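Peroxiredoxin (Clostridioides difficile, PDB 6TSB) degrades chitin through its family 18 glycosyl hydrolase domain, the part in this chain, and probably reduces peroxides through a separate peroxiredoxin part. Local coordinates at residues A39-G44 and G133-W138; V95-G98 and G104-D107; S313-T318 and E354-E359; G327-W332 and R344-G349. One frame throughout, in Å; residues are numbered along the deposited sequence.

Contact 1: residues A39-G44 and G133-W138; sequences AEYVLG and GIDIDW
Tyr-41 on strand 37-43 spans the gap to Asp-135 and Asp-137 on strand 133-137. The two strands are not neighbours. The CA atoms of Tyr-41 and Asp-135 are 10.2 Å apart. The tyrosine side chain covers this distance. Its CB leaves the backbone toward the other strand. CG lies anti to the carbonyl carbon (chi1 -75°), which sends the ring inward, where it touches Ile-58 and Ala-178. On the way, CE2 comes to 3.8 Å from OD2 of Asp-137, which approaches the ring obliquely. The same CE2 is 3.3 Å from OD2 of Asp-135. At the tip, OH of Tyr-41 gives a hydrogen bond to OD2 of Asp-135. The modelled length of 2.4 Å is very short, and its exact value is doubtful. This oxygen sits at the ring edge, near the ring plane, while the carboxylate is turned 61° from that plane. OD1 of Asp-135 is hydrogen-bonded to Ser-176, and the tyrosine OH is also hydrogen-bonded to ND2 of Asn-203. OD2 of Asp-135 and OD1 of Asp-137 are 2.6 Å apart. Phe-330 of the second subunit meets the Tyr-41 ring.

Asp-135 and Asp-137 are the middle aspartates of the DxxDxDxE sequence on the fourth barrel strand, the signature of family 18 chitinases. In these relatives the motif lines the active site. The contact is therefore consistent with a catalytic centre whose acidic groups share a buried polar network. Tyr-41 and Ser-176 take different oxygens of Asp-135, which would limit rotation of its carboxylate.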
loop_
_atom_site.group_PDB
_atom_site.type_symbol
_atom_site.label_atom_id
_atom_site.label_comp_id
_atom_site.label_asym_id
_atom_site.label_seq_id
_atom_site.Cartn_x
_atom_site.Cartn_y
_atom_site.Cartn_z
ATOM N N ALA A 39 -6.037 -22.485 13.208
ATOM C CA ALA A 39 -5.007 -23.231 13.943
ATOM C C ALA A 39 -3.644 -22.595 13.710
ATOM O O ALA A 39 -3.487 -21.944 12.666
ATOM C CB ALA A 39 -5.017 -24.667 13.492
ATOM N N GLU A 40 -2.711 -22.814 14.653
ATOM C CA GLU A 40 -1.269 -22.567 14.448
ATOM C C GLU A 40 -0.448 -23.760 14.917
ATOM O O GLU A 40 -0.809 -24.392 15.930
ATOM C CB GLU A 40 -0.792 -21.327 15.199
ATOM C CG GLU A 40 -1.631 -20.101 14.929
ATOM C CD GLU A 40 -1.102 -18.809 15.538
ATOM O OE1 GLU A 40 -1.550 -18.464 16.667
ATOM O OE2 GLU A 40 -0.254 -18.161 14.890
ATOM N N TYR A 41 0.604 -24.029 14.148
ATOM C CA TYR A 41 1.819 -24.767 14.550
ATOM C C TYR A 41 2.544 -23.847 15.535
ATOM O O TYR A 41 2.703 -22.640 15.268
ATOM C CB TYR A 41 2.674 -25.201 13.337
ATOM C CG TYR A 41 2.105 -26.372 12.562
ATOM C CD1 TYR A 41 1.081 -26.202 11.637
ATOM C CD2 TYR A 41 2.531 -27.672 12.787
ATOM C CE1 TYR A 41 0.521 -27.274 10.953
ATOM C CE2 TYR A 41 1.992 -28.751 12.101
ATOM C CZ TYR A 41 0.990 -28.559 11.168
ATOM O OH TYR A 41 0.437 -29.615 10.505
ATOM N N VAL A 42 2.953 -24.425 16.660
ATOM C CA VAL A 42 3.708 -23.737 17.737
ATOM C C VAL A 42 5.069 -24.419 17.846
ATOM O O VAL A 42 5.117 -25.515 18.430
ATOM C CB VAL A 42 2.914 -23.836 19.047
ATOM C CG1 VAL A 42 3.550 -22.975 20.110
ATOM C CG2 VAL A 42 1.459 -23.480 18.845
ATOM N N LEU A 43 6.098 -23.851 17.222
ATOM C CA LEU A 43 7.509 -24.333 17.289
ATOM C C LEU A 43 8.310 -23.507 18.303
ATOM O O LEU A 43 8.680 -22.353 17.987
ATOM C CB LEU A 43 8.141 -24.205 15.902
ATOM C CG LEU A 43 9.583 -24.685 15.801
ATOM C CD1 LEU A 43 9.684 -26.165 16.172
ATOM C CD2 LEU A 43 10.167 -24.394 14.415
ATOM N N GLY A 44 8.618 -24.083 19.463
ATOM C CA GLY A 44 9.433 -23.392 20.479
ATOM C C GLY A 44 8.547 -22.895 21.597
ATOM O O GLY A 44 7.454 -23.509 21.808
ATOM N N GLY A 133 -5.264 -35.027 19.749
ATOM C CA GLY A 133 -4.810 -36.023 18.775
ATOM C C GLY A 133 -3.455 -35.684 18.210
ATOM O O GLY A 133 -2.649 -35.078 18.910
ATOM N N ILE A 134 -3.233 -36.049 16.956
ATOM C CA ILE A 134 -1.861 -36.142 16.394
ATOM C C ILE A 134 -1.871 -35.646 14.951
ATOM O O ILE A 134 -2.915 -35.765 14.254
ATOM C CB ILE A 134 -1.320 -37.591 16.565
ATOM C CG1 ILE A 134 0.206 -37.603 16.633
ATOM C CG2 ILE A 134 -1.846 -38.573 15.520
ATOM C CD1 ILE A 134 0.728 -37.362 18.032
ATOM N N ASP A 135 -0.733 -35.114 14.528
ATOM C CA ASP A 135 -0.506 -34.628 13.156
ATOM C C ASP A 135 0.726 -35.362 12.651
ATOM O O ASP A 135 1.695 -35.435 13.434
ATOM C CB ASP A 135 -0.335 -33.108 13.159
ATOM C CG ASP A 135 -0.152 -32.532 11.760
ATOM O OD1 ASP A 135 -0.975 -32.858 10.901
ATOM O OD2 ASP A 135 0.803 -31.757 11.547
ATOM N N ILE A 136 0.720 -35.869 11.417
ATOM C CA ILE A 136 1.897 -36.626 10.895
ATOM C C ILE A 136 2.606 -35.790 9.856
ATOM O O ILE A 136 1.948 -35.375 8.919
ATOM C CB ILE A 136 1.446 -37.986 10.363
ATOM C CG1 ILE A 136 0.688 -38.758 11.447
ATOM C CG2 ILE A 136 2.636 -38.759 9.815
ATOM C CD1 ILE A 136 1.537 -39.131 12.631
ATOM N N ASP A 137 3.884 -35.477 10.058
ATOM C CA ASP A 137 4.657 -34.578 9.165
ATOM C C ASP A 137 5.813 -35.353 8.547
ATOM O O ASP A 137 6.966 -34.972 8.734
ATOM C CB ASP A 137 5.192 -33.314 9.829
ATOM C CG ASP A 137 4.118 -32.345 10.286
ATOM O OD1 ASP A 137 3.044 -32.829 10.686
ATOM O OD2 ASP A 137 4.384 -31.101 10.256
ATOM N N TRP A 138 5.475 -36.307 7.694
ATOM C CA TRP A 138 6.457 -37.040 6.863
ATOM C C TRP A 138 6.731 -36.222 5.596
ATOM O O TRP A 138 5.781 -36.007 4.805
ATOM C CB TRP A 138 5.879 -38.430 6.607
ATOM C CG TRP A 138 6.788 -39.396 5.934
ATOM C CD1 TRP A 138 8.035 -39.182 5.426
ATOM C CD2 TRP A 138 6.443 -40.751 5.632
ATOM N NE1 TRP A 138 8.507 -40.335 4.864
ATOM C CE2 TRP A 138 7.555 -41.318 4.987
ATOM C CE3 TRP A 138 5.323 -41.547 5.903
ATOM C CZ2 TRP A 138 7.553 -42.650 4.560
ATOM C CZ3 TRP A 138 5.328 -42.863 5.501
ATOM C CH2 TRP A 138 6.427 -43.403 4.828
#

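Contact 2: residues V95-G98 and G104-D107; sequences VAIG and GFSD
Ile-97 meets Phe-105 through both its side chain and its backbone. Its CG2 branch, anti to the backbone N, packs at 3.7 Å against CZ of Phe-105. Its carbonyl O comes to the same corner of the ring, 3.4 Å from CZ, and lies in the ring plane. The ring thus offers its C-H edge to this oxygen. Gly-98 follows. With no side chain in the way, its CA reaches CE2 of Phe-105 at 3.9 Å, again at the edge. The strand end therefore lies along one edge of the phenyl group. The backbone of Gly-98 has a positive phi of 122°, a region that residues with a side chain seldom occupy. Ala-96, Ile-97 and Gly-98 match the start of the SxGG motif of family 18 enzymes, with alanine in the serine position.

Phe-105 opens the short helix 105-109, with Gly-104 at its N-cap. Its ring stacks on Trp-138 and also touches Ile-136 of strand 133-137. Strand 92-98 runs in parallel between strands 56-64 and 133-137 of the barrel. On its outer side, Ile-97 also packs on Phe-118 and Val-122 of helix 112-128.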
loop_
_atom_site.group_PDB
_atom_site.type_symbol
_atom_site.label_atom_id
_atom_site.label_comp_id
_atom_site.label_asym_id
_atom_site.label_seq_id
_atom_site.Cartn_x
_atom_site.Cartn_y
_atom_site.Cartn_z
ATOM N N VAL A 95 -0.193 -32.855 18.707
ATOM C CA VAL A 95 1.271 -32.995 18.506
ATOM C C VAL A 95 1.522 -33.442 17.069
ATOM O O VAL A 95 0.934 -34.440 16.583
ATOM C CB VAL A 95 1.919 -33.946 19.528
ATOM C CG1 VAL A 95 3.371 -34.237 19.181
ATOM C CG2 VAL A 95 1.826 -33.386 20.943
ATOM N N ALA A 96 2.423 -32.716 16.444
ATOM C CA ALA A 96 2.993 -33.023 15.135
ATOM C C ALA A 96 4.257 -33.847 15.357
ATOM O O ALA A 96 5.114 -33.443 16.186
ATOM C CB ALA A 96 3.279 -31.754 14.385
ATOM N N ILE A 97 4.337 -34.963 14.639
ATOM C CA ILE A 97 5.513 -35.863 14.629
ATOM C C ILE A 97 6.203 -35.615 13.305
ATOM O O ILE A 97 5.539 -35.791 12.273
ATOM C CB ILE A 97 5.056 -37.313 14.777
ATOM C CG1 ILE A 97 4.261 -37.555 16.061
ATOM C CG2 ILE A 97 6.242 -38.256 14.671
ATOM C CD1 ILE A 97 3.581 -38.919 16.105
ATOM N N GLY A 98 7.448 -35.168 13.322
ATOM C CA GLY A 98 8.285 -35.170 12.115
ATOM C C GLY A 98 8.777 -33.784 11.777
ATOM O O GLY A 98 9.389 -33.152 12.660
ATOM N N GLY A 104 12.866 -41.553 10.085
ATOM C CA GLY A 104 12.246 -42.685 10.784
ATOM C C GLY A 104 10.976 -43.186 10.135
ATOM O O GLY A 104 10.527 -44.301 10.502
ATOM N N PHE A 105 10.316 -42.412 9.275
ATOM C CA PHE A 105 8.915 -42.782 8.898
ATOM C C PHE A 105 8.890 -43.973 7.929
ATOM O O PHE A 105 7.923 -44.800 8.012
ATOM C CB PHE A 105 8.155 -41.618 8.267
ATOM C CG PHE A 105 7.510 -40.668 9.240
ATOM C CD1 PHE A 105 6.391 -41.050 9.948
ATOM C CD2 PHE A 105 7.991 -39.380 9.408
ATOM C CE1 PHE A 105 5.788 -40.173 10.831
ATOM C CE2 PHE A 105 7.373 -38.502 10.282
ATOM C CZ PHE A 105 6.268 -38.902 10.984
ATOM N N SER A 106 9.830 -44.005 6.971
ATOM C CA SER A 106 9.916 -45.062 5.921
ATOM C C SER A 106 10.094 -46.427 6.608
ATOM O O SER A 106 9.379 -47.380 6.225
ATOM C CB SER A 106 11.027 -44.777 4.923
ATOM O OG SER A 106 10.991 -45.725 3.868
ATOM N N ASP A 107 10.972 -46.493 7.626
ATOM C CA ASP A 107 11.169 -47.691 8.495
ATOM C C ASP A 107 9.867 -47.982 9.252
ATOM O O ASP A 107 9.450 -49.139 9.250
ATOM C CB ASP A 107 12.349 -47.530 9.466
ATOM C CG ASP A 107 13.702 -47.677 8.806
ATOM O OD1 ASP A 107 13.715 -47.830 7.576
ATOM O OD2 ASP A 107 14.740 -47.592 9.520
#

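Contact 3: residues S313-T318 and E354-E359; sequences SIFLKT and EVLKEE
Apolar packing between Phe-315 and Leu-356 joins helix 311-323 to helix 353-361. CG of Phe-315 is anti to its backbone N (chi1 167°), and the ring reaches across to the second helix. There CD2 of Leu-356 meets CD1 of Phe-315 at 3.7 Å. This methyl lies in the ring plane, at the edge. It also lies 3.8 Å from CB of Phe-315, so it fills the angle between the ring and its stem.

The chain of Lys-357 adds a second apolar contact. Its CD reaches CZ of Phe-315 at 3.7 Å, coming in obliquely. CB of Lys-357 is 4.1 Å from CE1 of Phe-315. A bend at chi2 (68°) folds the lysine chain along the far end of the ring. The amino end then makes a cation-pi contact with Phe-367 of the second subunit.

In the order of a family 18 TIM barrel, helix 311-323 follows the small inserted antiparallel sheet and precedes the eighth strand. Ile-314 packs on Ile-258 of the second subunit, so this helix lies against that subunit's barrel, consistent with a swap. Helix 353-361 is the last helix of the chain. Helix 341-351 touches both: Ile-314 packs on Met-346, and Leu-356 on Ile-348.

Among the polar groups, Lys-317 forms a salt bridge with Asp-309 and a hydrogen bond to Ala-223 O of the second subunit.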
loop_
_atom_site.group_PDB
_atom_site.type_symbol
_atom_site.label_atom_id
_atom_site.label_comp_id
_atom_site.label_asym_id
_atom_site.label_seq_id
_atom_site.Cartn_x
_atom_site.Cartn_y
_atom_site.Cartn_z
ATOM N N SER A 313 -2.375 8.995 -5.372
ATOM C CA SER A 313 -3.193 10.238 -5.288
ATOM C C SER A 313 -2.787 11.233 -6.399
ATOM O O SER A 313 -3.685 11.959 -6.849
ATOM C CB SER A 313 -3.203 10.834 -3.903
ATOM O OG SER A 313 -1.968 11.465 -3.616
ATOM N N ILE A 314 -1.568 11.188 -6.957
ATOM C CA ILE A 314 -1.202 12.036 -8.145
ATOM C C ILE A 314 -1.789 11.452 -9.428
ATOM O O ILE A 314 -2.176 12.242 -10.346
ATOM C CB ILE A 314 0.319 12.207 -8.305
ATOM C CG1 ILE A 314 0.915 13.005 -7.144
ATOM C CG2 ILE A 314 0.670 12.820 -9.657
ATOM C CD1 ILE A 314 2.412 12.942 -7.077
ATOM N N PHE A 315 -1.802 10.126 -9.553
ATOM C CA PHE A 315 -2.467 9.456 -10.701
ATOM C C PHE A 315 -3.969 9.818 -10.712
ATOM O O PHE A 315 -4.491 10.213 -11.757
ATOM C CB PHE A 315 -2.249 7.949 -10.623
ATOM C CG PHE A 315 -3.144 7.173 -11.549
ATOM C CD1 PHE A 315 -2.843 7.072 -12.897
ATOM C CD2 PHE A 315 -4.291 6.557 -11.060
ATOM C CE1 PHE A 315 -3.672 6.361 -13.750
ATOM C CE2 PHE A 315 -5.121 5.845 -11.909
ATOM C CZ PHE A 315 -4.811 5.749 -13.251
ATOM N N LEU A 316 -4.615 9.762 -9.544
ATOM C CA LEU A 316 -6.056 10.051 -9.335
ATOM C C LEU A 316 -6.356 11.544 -9.598
ATOM O O LEU A 316 -7.320 11.817 -10.366
ATOM C CB LEU A 316 -6.430 9.597 -7.918
ATOM C CG LEU A 316 -6.416 8.076 -7.711
ATOM C CD1 LEU A 316 -6.979 7.712 -6.343
ATOM C CD2 LEU A 316 -7.194 7.364 -8.813
ATOM N N LYS A 317 -5.543 12.465 -9.051
ATOM C CA LYS A 317 -5.633 13.927 -9.350
ATOM C C LYS A 317 -5.451 14.172 -10.853
ATOM O O LYS A 317 -6.271 14.929 -11.389
ATOM C CB LYS A 317 -4.658 14.722 -8.479
ATOM C CG LYS A 317 -5.288 15.113 -7.152
ATOM C CD LYS A 317 -4.331 15.435 -6.016
ATOM C CE LYS A 317 -5.085 15.437 -4.704
ATOM N NZ LYS A 317 -4.353 16.151 -3.645
ATOM N N THR A 318 -4.462 13.563 -11.518
ATOM C CA THR A 318 -4.216 13.799 -12.963
ATOM C C THR A 318 -5.348 13.176 -13.793
ATOM O O THR A 318 -5.621 13.683 -14.925
ATOM C CB THR A 318 -2.839 13.273 -13.411
ATOM O OG1 THR A 318 -2.630 11.926 -12.973
ATOM C CG2 THR A 318 -1.698 14.148 -12.918
ATOM N N GLU A 354 -1.500 5.557 -19.234
ATOM C CA GLU A 354 -1.446 4.074 -19.359
ATOM C C GLU A 354 -0.170 3.566 -18.693
ATOM O O GLU A 354 -0.269 2.606 -17.905
ATOM C CB GLU A 354 -1.495 3.639 -20.823
ATOM C CG GLU A 354 -2.916 3.462 -21.339
ATOM C CD GLU A 354 -3.003 3.296 -22.844
ATOM O OE1 GLU A 354 -2.615 4.236 -23.560
ATOM O OE2 GLU A 354 -3.432 2.217 -23.295
ATOM N N VAL A 355 0.966 4.224 -18.957
ATOM C CA VAL A 355 2.306 3.805 -18.440
ATOM C C VAL A 355 2.312 3.860 -16.901
ATOM O O VAL A 355 2.885 2.947 -16.253
ATOM C CB VAL A 355 3.426 4.647 -19.081
ATOM C CG1 VAL A 355 4.799 4.313 -18.504
ATOM C CG2 VAL A 355 3.418 4.486 -20.603
ATOM N N LEU A 356 1.656 4.864 -16.326
ATOM C CA LEU A 356 1.704 5.138 -14.869
ATOM C C LEU A 356 0.776 4.153 -14.151
ATOM O O LEU A 356 1.171 3.668 -13.072
ATOM C CB LEU A 356 1.299 6.596 -14.632
ATOM C CG LEU A 356 0.955 6.982 -13.196
ATOM C CD1 LEU A 356 2.119 6.721 -12.248
ATOM C CD2 LEU A 356 0.543 8.446 -13.119
ATOM N N LYS A 357 -0.410 3.886 -14.720
ATOM C CA LYS A 357 -1.339 2.816 -14.253
ATOM C C LYS A 357 -0.606 1.465 -14.187
ATOM O O LYS A 357 -0.678 0.851 -13.123
ATOM C CB LYS A 357 -2.580 2.685 -15.146
ATOM C CG LYS A 357 -3.630 1.681 -14.661
ATOM C CD LYS A 357 -4.359 2.084 -13.374
ATOM C CE LYS A 357 -5.273 1.007 -12.819
ATOM N NZ LYS A 357 -6.668 1.121 -13.314
ATOM N N GLU A 358 0.046 1.014 -15.271
ATOM C CA GLU A 358 0.879 -0.230 -15.291
ATOM C C GLU A 358 1.867 -0.237 -14.115
ATOM O O GLU A 358 1.921 -1.254 -13.404
ATOM C CB GLU A 358 1.647 -0.377 -16.604
ATOM C CG GLU A 358 1.101 -1.481 -17.490
ATOM C CD GLU A 358 1.530 -1.411 -18.946
ATOM O OE1 GLU A 358 2.452 -0.618 -19.267
ATOM O OE2 GLU A 358 0.933 -2.142 -19.762
ATOM N N GLU A 359 2.602 0.859 -13.912
ATOM C CA GLU A 359 3.542 1.056 -12.767
ATOM C C GLU A 359 2.849 0.762 -11.426
ATOM O O GLU A 359 3.424 0.024 -10.601
ATOM C CB GLU A 359 4.060 2.489 -12.778
ATOM C CG GLU A 359 5.534 2.609 -12.456
ATOM C CD GLU A 359 6.175 3.811 -13.127
ATOM O OE1 GLU A 359 6.205 3.851 -14.376
ATOM O OE2 GLU A 359 6.607 4.713 -12.400
#

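Contact 4: residues G327-W332 and R344-G349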
loop_
_atom_site.group_PDB
_atom_site.type_symbol
_atom_site.label_atom_id
_atom_site.label_comp_id
_atom_site.label_asym_id
_atom_site.label_seq_id
_atom_site.Cartn_x
_atom_site.Cartn_y
_atom_site.Cartn_z
ATOM N N GLY A 327 -7.182 22.600 -17.317
ATOM C CA GLY A 327 -6.086 23.139 -18.147
ATOM C C GLY A 327 -4.758 22.411 -17.933
ATOM O O GLY A 327 -3.926 22.427 -18.818
ATOM N N GLY A 328 -4.580 21.737 -16.811
ATOM C CA GLY A 328 -3.339 21.005 -16.554
ATOM C C GLY A 328 -3.156 20.923 -15.080
ATOM O O GLY A 328 -4.140 21.147 -14.334
ATOM N N VAL A 329 -1.928 20.681 -14.662
ATOM C CA VAL A 329 -1.574 20.452 -13.244
ATOM C C VAL A 329 -0.255 21.189 -12.991
ATOM O O VAL A 329 0.437 21.541 -13.954
ATOM C CB VAL A 329 -1.475 18.932 -13.027
ATOM C CG1 VAL A 329 -0.320 18.328 -13.797
ATOM C CG2 VAL A 329 -1.384 18.552 -11.565
ATOM N N PHE A 330 0.066 21.416 -11.731
ATOM C CA PHE A 330 1.267 22.138 -11.278
ATOM C C PHE A 330 1.554 21.622 -9.884
ATOM O O PHE A 330 0.610 21.161 -9.241
ATOM C CB PHE A 330 1.070 23.665 -11.293
ATOM C CG PHE A 330 0.295 24.293 -10.149
ATOM C CD1 PHE A 330 0.897 24.533 -8.923
ATOM C CD2 PHE A 330 -1.046 24.667 -10.304
ATOM C CE1 PHE A 330 0.211 25.149 -7.887
ATOM C CE2 PHE A 330 -1.746 25.271 -9.268
ATOM C CZ PHE A 330 -1.121 25.506 -8.055
ATOM N N SER A 331 2.807 21.727 -9.452
ATOM C CA SER A 331 3.277 21.370 -8.088
ATOM C C SER A 331 3.889 22.605 -7.448
ATOM O O SER A 331 4.373 23.489 -8.168
ATOM C CB SER A 331 4.306 20.262 -8.085
ATOM O OG SER A 331 5.410 20.586 -8.919
ATOM N N TRP A 332 3.750 22.640 -6.131
ATOM C CA TRP A 332 4.486 23.467 -5.159
ATOM C C TRP A 332 5.283 22.488 -4.303
ATOM O O TRP A 332 4.670 21.798 -3.494
ATOM C CB TRP A 332 3.513 24.285 -4.293
ATOM C CG TRP A 332 4.264 25.116 -3.309
ATOM C CD1 TRP A 332 4.680 24.773 -2.055
ATOM C CD2 TRP A 332 4.813 26.411 -3.573
ATOM N NE1 TRP A 332 5.401 25.795 -1.498
ATOM C CE2 TRP A 332 5.498 26.812 -2.409
ATOM C CE3 TRP A 332 4.762 27.272 -4.671
ATOM C CZ2 TRP A 332 6.139 28.043 -2.319
ATOM C CZ3 TRP A 332 5.401 28.486 -4.580
ATOM C CH2 TRP A 332 6.075 28.860 -3.420
ATOM N N ARG A 344 7.790 13.298 -12.026
ATOM C CA ARG A 344 7.679 12.269 -13.097
ATOM C C ARG A 344 6.237 11.737 -13.121
ATOM O O ARG A 344 5.625 11.694 -14.209
ATOM C CB ARG A 344 8.680 11.137 -12.845
ATOM C CG ARG A 344 9.020 10.323 -14.085
ATOM C CD ARG A 344 9.938 9.145 -13.797
ATOM N NE ARG A 344 9.639 8.037 -14.693
ATOM C CZ ARG A 344 8.774 7.052 -14.433
ATOM N NH1 ARG A 344 8.109 6.993 -13.289
ATOM N NH2 ARG A 344 8.579 6.107 -15.334
ATOM N N THR A 345 5.744 11.346 -11.947
ATOM C CA THR A 345 4.399 10.773 -11.715
ATOM C C THR A 345 3.392 11.779 -12.271
ATOM O O THR A 345 2.552 11.358 -13.084
ATOM C CB THR A 345 4.132 10.492 -10.227
ATOM O OG1 THR A 345 5.068 9.543 -9.721
ATOM C CG2 THR A 345 2.749 9.937 -9.953
ATOM N N MET A 346 3.513 13.050 -11.863
ATOM C CA MET A 346 2.630 14.157 -12.304
ATOM C C MET A 346 2.750 14.336 -13.831
ATOM O O MET A 346 1.708 14.458 -14.508
ATOM C CB MET A 346 2.990 15.440 -11.547
ATOM C CG MET A 346 2.111 16.596 -11.901
ATOM S SD MET A 346 2.446 18.034 -10.874
ATOM C CE MET A 346 3.878 18.641 -11.767
ATOM N N SER A 347 3.943 14.275 -14.411
ATOM C CA SER A 347 4.094 14.483 -15.879
ATOM C C SER A 347 3.500 13.298 -16.660
ATOM O O SER A 347 2.875 13.506 -17.734
ATOM C CB SER A 347 5.522 14.699 -16.265
ATOM O OG SER A 347 5.580 15.015 -17.655
ATOM N N ILE A 348 3.724 12.082 -16.169
ATOM C CA ILE A 348 3.256 10.850 -16.866
ATOM C C ILE A 348 1.723 10.772 -16.690
ATOM O O ILE A 348 1.029 10.443 -17.689
ATOM C CB ILE A 348 4.041 9.611 -16.363
ATOM C CG1 ILE A 348 5.527 9.684 -16.734
ATOM C CG2 ILE A 348 3.424 8.321 -16.876
ATOM C CD1 ILE A 348 5.797 10.004 -18.196
ATOM N N GLY A 349 1.225 11.152 -15.507
ATOM C CA GLY A 349 -0.206 11.208 -15.140
ATOM C C GLY A 349 -1.051 11.922 -16.183
ATOM O O GLY A 349 -2.183 11.423 -16.464
#
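Ser-331 OG is hydrogen-bonded to Glu-40 of the second subunit and lies 3.8 Å from the methyl CE of Met-346. The rest of the contact is apolar, and Met-346 carries it. Its chain leaves helix 341-351 extended through chi1 and chi2, then bends at chi3 (81°). That turn lays the thioether along strand 328-332. CG of Met-346 packs at 3.5 Å on CG1 of Val-329. SD sits 3.9 Å from CG2 of Val-329 and 3.8 Å from the backbone C of Phe-330. The sulfur thus rests against the strand backbone, between the side chains of Val-329 and Ser-331. The axes of strand 328-332 and helix segment 344-349 come within 9.4 Å and run nearly antiparallel, at 175°.

In barrel order these are the eighth strand and its helix, and here they complete the barrel of the second subunit. The strand pairs in parallel with strand 37-43 of that subunit. This is consistent with a domain swap that carries the last strand together with the helices around it. Phe-330 points away from the helix and packs on Leu-204 of the second subunit. Between these two segments the contact rests on dispersion contacts of Met-346, while the Ser-331 hydroxyl is satisfied across the interface.

How the contacts relate
From the N terminus, contact 1 closes the first large loop, from strand 37-43 to strand 133-137. Contact 2 lies within that loop and closes a short turn after strand 92-98. The two touch, because strands 92-98 and 133-137 are neighbours in the barrel sheet. Further on, contact 3 closes a loop from helix 311-323 to helix 353-361, and contact 4 lies within it. These two also touch, partly through a salt bridge between Arg-344 and Glu-359. No loops cross. Contact 1 ties two barrel strands; contact 2 ties a strand end to the short helix after it. Contacts 3 and 4 tie the terminal helices and strand. Contacts 1, 3 and 4 all touch the second subunit.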